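Local atomic coordinates of inorganic pyrophosphatase (Ehrlichia chaffeensis, PDB entry 3LO0), a protein that probably catalyses the magnesium-dependent hydrolysis of inorganic pyrophosphate to two phosphate ions, working as a homohexamer. Residues K35-I40 with G78-T83; D89-L94 with V125-V130. All coordinates share one frame; numbering follows the deposited sequence.

How the contacts relate
Both contacts are buried in the same closed barrel, and their centres lie about 8 Å apart. Contact 1 pairs strands 37-41 and 76-79 in antiparallel fashion; contact 2 pairs strands 92-95 and 124-131 in parallel. Strands 76-79 and 92-95 are themselves neighbours, so the two contacts join directly: Val93 N lies 2.8 Å from Gly78 O, a probable hydrogen bond. Contact 2 sits nearer the middle of the chain. Contact 1 is almost wholly apolar beyond its backbone bonds, with the Phe79 ring packed on Ile40. Contact 2 adds charge, for its Asp92, a predicted magnesium ligand, meets Lys126 at one end of an interface whose other side-chain contacts are aliphatic.

Contact 1. Residues K35-I40 with G78-T83; sequences KEINVI and GFIPHT
Ile40 and Phe79 form an antiparallel hydrogen-bonded pair where strand 37-41 pairs with strand 76-79, neighbouring strands of the closed five-stranded barrel of the soluble pyrophosphatase fold. Ile40 N gives its hydrogen to Phe79 O at 2.9 Å, and Phe79 N returns a bond to Ile40 O at 3.0 Å. The two side chains leave the same face of the sheet and run alongside each other. Phe79 CG sits between its own backbone N and carbonyl carbon (chi1 65°), which carries the ring beside Ile40; CB of Ile40 lies over one ring face, 4.1 Å from the centroid, in a CH-pi contact displaced toward the rim. CG2 and CD1 of Ile40 reach the ring at CE1 and CZ. Gly78 brings its CA to 3.2 Å from Ile40 O.

Past this pair there are no further backbone hydrogen bonds across the segments, and packing takes over. Ile37 and Ile80 cross at about a right angle, their CD1 methyls 3.8 Å apart. Asn38 O, a buried acceptor with no hydrogen-bond partner, is packed against Pro81 CD and Ile80 CG2. Strand 106-118 flanks strand 37-41 through backbone hydrogen bonds between Ile37 and Ala109 and between Val39 and Ile107. A type II turn from Ile80 to Thr83 reverses the chain, with Thr83 OG1, also hydrogen-bonded to Val91 N, donating to Ile80 O at 2.6 Å.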
loop_
_atom_site.group_PDB
_atom_site.type_symbol
_atom_site.label_atom_id
_atom_site.label_comp_id
_atom_site.label_asym_id
_atom_site.label_seq_id
_atom_site.Cartn_x
_atom_site.Cartn_y
_atom_site.Cartn_z
ATOM N N LYS A 35 6.301 24.196 -24.297
ATOM C CA LYS A 35 5.930 24.779 -23.010
ATOM C C LYS A 35 5.109 23.788 -22.195
ATOM O O LYS A 35 5.143 23.785 -20.950
ATOM C CB LYS A 35 5.114 26.073 -23.200
ATOM N N GLU A 36 4.351 22.973 -22.904
ATOM C CA GLU A 36 3.574 21.905 -22.296
ATOM C C GLU A 36 3.772 20.660 -23.117
ATOM O O GLU A 36 3.729 20.704 -24.383
ATOM C CB GLU A 36 2.096 22.248 -22.250
ATOM C CG GLU A 36 1.736 23.466 -21.369
ATOM C CD GLU A 36 0.259 23.875 -21.542
ATOM O OE1 GLU A 36 -0.023 24.849 -22.297
ATOM O OE2 GLU A 36 -0.617 23.196 -20.972
ATOM N N ILE A 37 3.935 19.555 -22.382
ATOM C CA ILE A 37 4.157 18.275 -22.957
ATOM C C ILE A 37 3.217 17.229 -22.354
ATOM O O ILE A 37 2.889 17.264 -21.152
ATOM C CB ILE A 37 5.617 17.844 -22.766
ATOM C CG1 ILE A 37 6.065 17.938 -21.316
ATOM C CG2 ILE A 37 6.582 18.709 -23.686
ATOM C CD1 ILE A 37 7.412 17.175 -21.031
ATOM N N ASN A 38 2.789 16.309 -23.201
ATOM C CA ASN A 38 2.130 15.128 -22.730
ATOM C C ASN A 38 3.185 14.119 -22.360
ATOM O O ASN A 38 4.110 13.832 -23.135
ATOM C CB ASN A 38 1.203 14.533 -23.765
ATOM C CG ASN A 38 0.021 15.406 -24.061
ATOM O OD1 ASN A 38 -0.525 16.065 -23.178
ATOM N ND2 ASN A 38 -0.396 15.406 -25.330
ATOM N N VAL A 39 3.042 13.535 -21.182
ATOM C CA VAL A 39 3.956 12.486 -20.790
ATOM C C VAL A 39 3.177 11.200 -20.489
ATOM O O VAL A 39 2.221 11.209 -19.695
ATOM C CB VAL A 39 4.769 12.908 -19.552
ATOM C CG1 VAL A 39 5.806 11.816 -19.211
ATOM C CG2 VAL A 39 5.408 14.295 -19.777
ATOM N N ILE A 40 3.570 10.108 -21.130
ATOM C CA ILE A 40 2.996 8.795 -20.830
ATOM C C ILE A 40 3.826 8.199 -19.748
ATOM O O ILE A 40 5.026 8.009 -19.935
ATOM C CB ILE A 40 2.990 7.846 -22.036
ATOM C CG1 ILE A 40 1.990 8.364 -23.055
ATOM C CG2 ILE A 40 2.603 6.413 -21.562
ATOM C CD1 ILE A 40 1.765 7.463 -24.257
ATOM N N GLY A 78 8.522 8.536 -17.392
ATOM C CA GLY A 78 7.910 8.070 -18.641
ATOM C C GLY A 78 8.504 8.794 -19.820
ATOM O O GLY A 78 9.635 9.280 -19.734
ATOM N N PHE A 79 7.730 8.953 -20.876
ATOM C CA PHE A 79 8.264 9.489 -22.143
ATOM C C PHE A 79 7.286 10.390 -22.858
ATOM O O PHE A 79 6.067 10.362 -22.595
ATOM C CB PHE A 79 8.666 8.321 -23.089
ATOM C CG PHE A 79 7.501 7.471 -23.562
ATOM C CD1 PHE A 79 7.022 6.426 -22.792
ATOM C CD2 PHE A 79 6.885 7.727 -24.769
ATOM C CE1 PHE A 79 5.987 5.643 -23.233
ATOM C CE2 PHE A 79 5.823 6.947 -25.216
ATOM C CZ PHE A 79 5.368 5.920 -24.460
ATOM N N ILE A 80 7.813 11.198 -23.784
ATOM C CA ILE A 80 6.944 12.042 -24.606
ATOM C C ILE A 80 6.657 11.298 -25.913
ATOM O O ILE A 80 7.576 10.997 -26.656
ATOM C CB ILE A 80 7.563 13.391 -24.955
ATOM C CG1 ILE A 80 8.173 14.050 -23.718
ATOM C CG2 ILE A 80 6.543 14.311 -25.707
ATOM C CD1 ILE A 80 8.857 15.379 -24.019
ATOM N N PRO A 81 5.378 10.989 -26.164
ATOM C CA PRO A 81 5.017 10.211 -27.335
ATOM C C PRO A 81 5.382 10.943 -28.612
ATOM O O PRO A 81 5.280 12.173 -28.679
ATOM C CB PRO A 81 3.492 10.025 -27.213
ATOM C CG PRO A 81 3.033 10.930 -26.168
ATOM C CD PRO A 81 4.217 11.326 -25.331
ATOM N N HIS A 82 5.898 10.189 -29.574
ATOM C CA HIS A 82 6.295 10.742 -30.886
ATOM C C HIS A 82 7.455 11.715 -30.837
ATOM O O HIS A 82 7.538 12.647 -31.616
ATOM C CB HIS A 82 5.074 11.305 -31.610
ATOM C CG HIS A 82 3.978 10.299 -31.748
ATOM N ND1 HIS A 82 4.187 9.040 -32.281
ATOM C CD2 HIS A 82 2.676 10.338 -31.378
ATOM C CE1 HIS A 82 3.054 8.360 -32.257
ATOM N NE2 HIS A 82 2.122 9.124 -31.714
ATOM N N THR A 83 8.390 11.459 -29.941
ATOM C CA THR A 83 9.646 12.145 -29.970
ATOM C C THR A 83 10.685 11.130 -30.350
ATOM O O THR A 83 10.454 9.925 -30.257
ATOM C CB THR A 83 9.972 12.829 -28.635
ATOM O OG1 THR A 83 9.895 11.883 -27.571
ATOM C CG2 THR A 83 9.011 13.980 -28.410
#

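Contact 2. Residues D89-L94 with V125-V130; sequences DPVDVL and VKILAV
Asp92 and Lys126 lie side by side with their side chains pointing the same way, and OD2 of the aspartate forms a weak salt bridge to NZ of the lysine at 3.4 Å. The bend at chi2 (-73°), followed by an extended end, carries CD past Asp92 CB and brings NZ to the carboxylate. The stronger partner of NZ is the hydroxyl of Tyr77, a predicted substrate ligand; Asp92 itself is predicted to bind two magnesium ions, consistent with this end lying at the active site. In the closed five-stranded barrel, segments 92-94 and 125-130 run parallel, their axes 40° apart. Their backbone ladder runs from Ile127 N to Asp92 O, from Leu94 N to Ile127 O at 2.7 Å, and from Ala129 N to Leu94 O. Val93 and Ile127 share one face, where Val93 CG2 approaches Ile127 CB obliquely. Val91 CG1 packs tightly on Ile127 CG1 at 3.5 Å. Leu94 occupies the other face with Leu128; its CB meets Leu128 CD1, its CD1 meets Lys126 CB, and Ile156 of helix 150-162 packs on both leucines. A water accepts from Asp92 N and donates to Val125 O, each at 2.9 Å.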
loop_
_atom_site.group_PDB
_atom_site.type_symbol
_atom_site.label_atom_id
_atom_site.label_comp_id
_atom_site.label_asym_id
_atom_site.label_seq_id
_atom_site.Cartn_x
_atom_site.Cartn_y
_atom_site.Cartn_z
ATOM N N ASP A 89 15.312 6.773 -29.585
ATOM C CA ASP A 89 14.284 6.563 -28.542
ATOM C C ASP A 89 13.555 7.854 -28.152
ATOM O O ASP A 89 14.116 8.958 -28.298
ATOM C CB ASP A 89 14.918 5.979 -27.271
ATOM C CG ASP A 89 15.608 4.640 -27.518
ATOM O OD1 ASP A 89 15.023 3.784 -28.231
ATOM O OD2 ASP A 89 16.729 4.456 -26.991
ATOM N N PRO A 90 12.306 7.720 -27.644
ATOM C CA PRO A 90 11.573 8.933 -27.216
ATOM C C PRO A 90 12.285 9.657 -26.096
ATOM O O PRO A 90 13.087 9.036 -25.395
ATOM C CB PRO A 90 10.230 8.383 -26.749
ATOM C CG PRO A 90 10.056 7.099 -27.586
ATOM C CD PRO A 90 11.447 6.516 -27.579
ATOM N N VAL A 91 11.977 10.956 -25.920
ATOM C CA VAL A 91 12.529 11.745 -24.828
ATOM C C VAL A 91 11.969 11.254 -23.480
ATOM O O VAL A 91 10.759 11.116 -23.326
ATOM C CB VAL A 91 12.169 13.256 -25.009
ATOM C CG1 VAL A 91 12.678 14.090 -23.840
ATOM C CG2 VAL A 91 12.700 13.784 -26.339
ATOM N N ASP A 92 12.844 10.987 -22.517
ATOM C CA ASP A 92 12.401 10.542 -21.192
ATOM C C ASP A 92 12.209 11.732 -20.267
ATOM O O ASP A 92 13.000 12.706 -20.270
ATOM C CB ASP A 92 13.440 9.610 -20.561
ATOM C CG ASP A 92 13.645 8.344 -21.362
ATOM O OD1 ASP A 92 12.637 7.801 -21.883
ATOM O OD2 ASP A 92 14.818 7.908 -21.465
ATOM N N VAL A 93 11.203 11.596 -19.416
ATOM C CA VAL A 93 10.768 12.654 -18.553
ATOM C C VAL A 93 10.504 12.128 -17.132
ATOM O O VAL A 93 9.777 11.138 -16.935
ATOM C CB VAL A 93 9.483 13.318 -19.096
ATOM C CG1 VAL A 93 9.089 14.531 -18.241
ATOM C CG2 VAL A 93 9.646 13.686 -20.533
ATOM N N LEU A 94 11.061 12.842 -16.156
ATOM C CA LEU A 94 10.658 12.729 -14.763
ATOM C C LEU A 94 9.579 13.751 -14.463
ATOM O O LEU A 94 9.799 14.942 -14.657
ATOM C CB LEU A 94 11.842 13.014 -13.842
ATOM C CG LEU A 94 12.985 12.020 -14.030
ATOM C CD1 LEU A 94 14.332 12.707 -13.851
ATOM C CD2 LEU A 94 12.794 10.836 -13.047
ATOM N N VAL A 125 20.010 12.329 -21.507
ATOM C CA VAL A 125 19.326 13.407 -20.739
ATOM C C VAL A 125 17.956 12.960 -20.220
ATOM O O VAL A 125 17.290 12.157 -20.854
ATOM C CB VAL A 125 19.087 14.689 -21.577
ATOM C CG1 VAL A 125 20.398 15.211 -22.196
ATOM C CG2 VAL A 125 18.016 14.442 -22.653
ATOM N N LYS A 126 17.550 13.497 -19.068
ATOM C CA LYS A 126 16.245 13.226 -18.493
ATOM C C LYS A 126 15.616 14.577 -18.215
ATOM O O LYS A 126 16.132 15.329 -17.398
ATOM C CB LYS A 126 16.344 12.436 -17.179
ATOM C CG LYS A 126 17.303 11.253 -17.247
ATOM C CD LYS A 126 16.720 10.125 -18.068
ATOM C CE LYS A 126 17.695 8.995 -18.153
ATOM N NZ LYS A 126 17.178 7.975 -19.021
ATOM N N ILE A 127 14.526 14.876 -18.901
ATOM C CA ILE A 127 13.750 16.083 -18.626
ATOM C C ILE A 127 13.153 15.990 -17.233
ATOM O O ILE A 127 12.730 14.910 -16.820
ATOM C CB ILE A 127 12.634 16.272 -19.651
ATOM C CG1 ILE A 127 13.166 16.267 -21.087
ATOM C CG2 ILE A 127 11.925 17.589 -19.394
ATOM C CD1 ILE A 127 14.301 17.279 -21.333
ATOM N N LEU A 128 13.203 17.087 -16.471
ATOM C CA LEU A 128 12.467 17.229 -15.214
ATOM C C LEU A 128 11.298 18.172 -15.473
ATOM O O LEU A 128 11.462 19.283 -15.964
ATOM C CB LEU A 128 13.339 17.787 -14.075
ATOM C CG LEU A 128 12.636 17.988 -12.717
ATOM C CD1 LEU A 128 12.188 16.638 -12.159
ATOM C CD2 LEU A 128 13.513 18.846 -11.700
ATOM N N ALA A 129 10.097 17.736 -15.122
ATOM C CA ALA A 129 8.895 18.514 -15.387
ATOM C C ALA A 129 7.970 18.419 -14.194
ATOM O O ALA A 129 8.143 17.549 -13.325
ATOM C CB ALA A 129 8.191 17.985 -16.682
ATOM N N VAL A 130 7.004 19.330 -14.144
ATOM C CA VAL A 130 6.002 19.342 -13.117
ATOM C C VAL A 130 4.646 19.370 -13.770
ATOM O O VAL A 130 4.535 19.736 -14.938
ATOM C CB VAL A 130 6.131 20.536 -12.176
ATOM C CG1 VAL A 130 7.470 20.490 -11.433
ATOM C CG2 VAL A 130 5.888 21.885 -12.964
HETATM O O HOH W 1 15.659 11.336 -23.128
#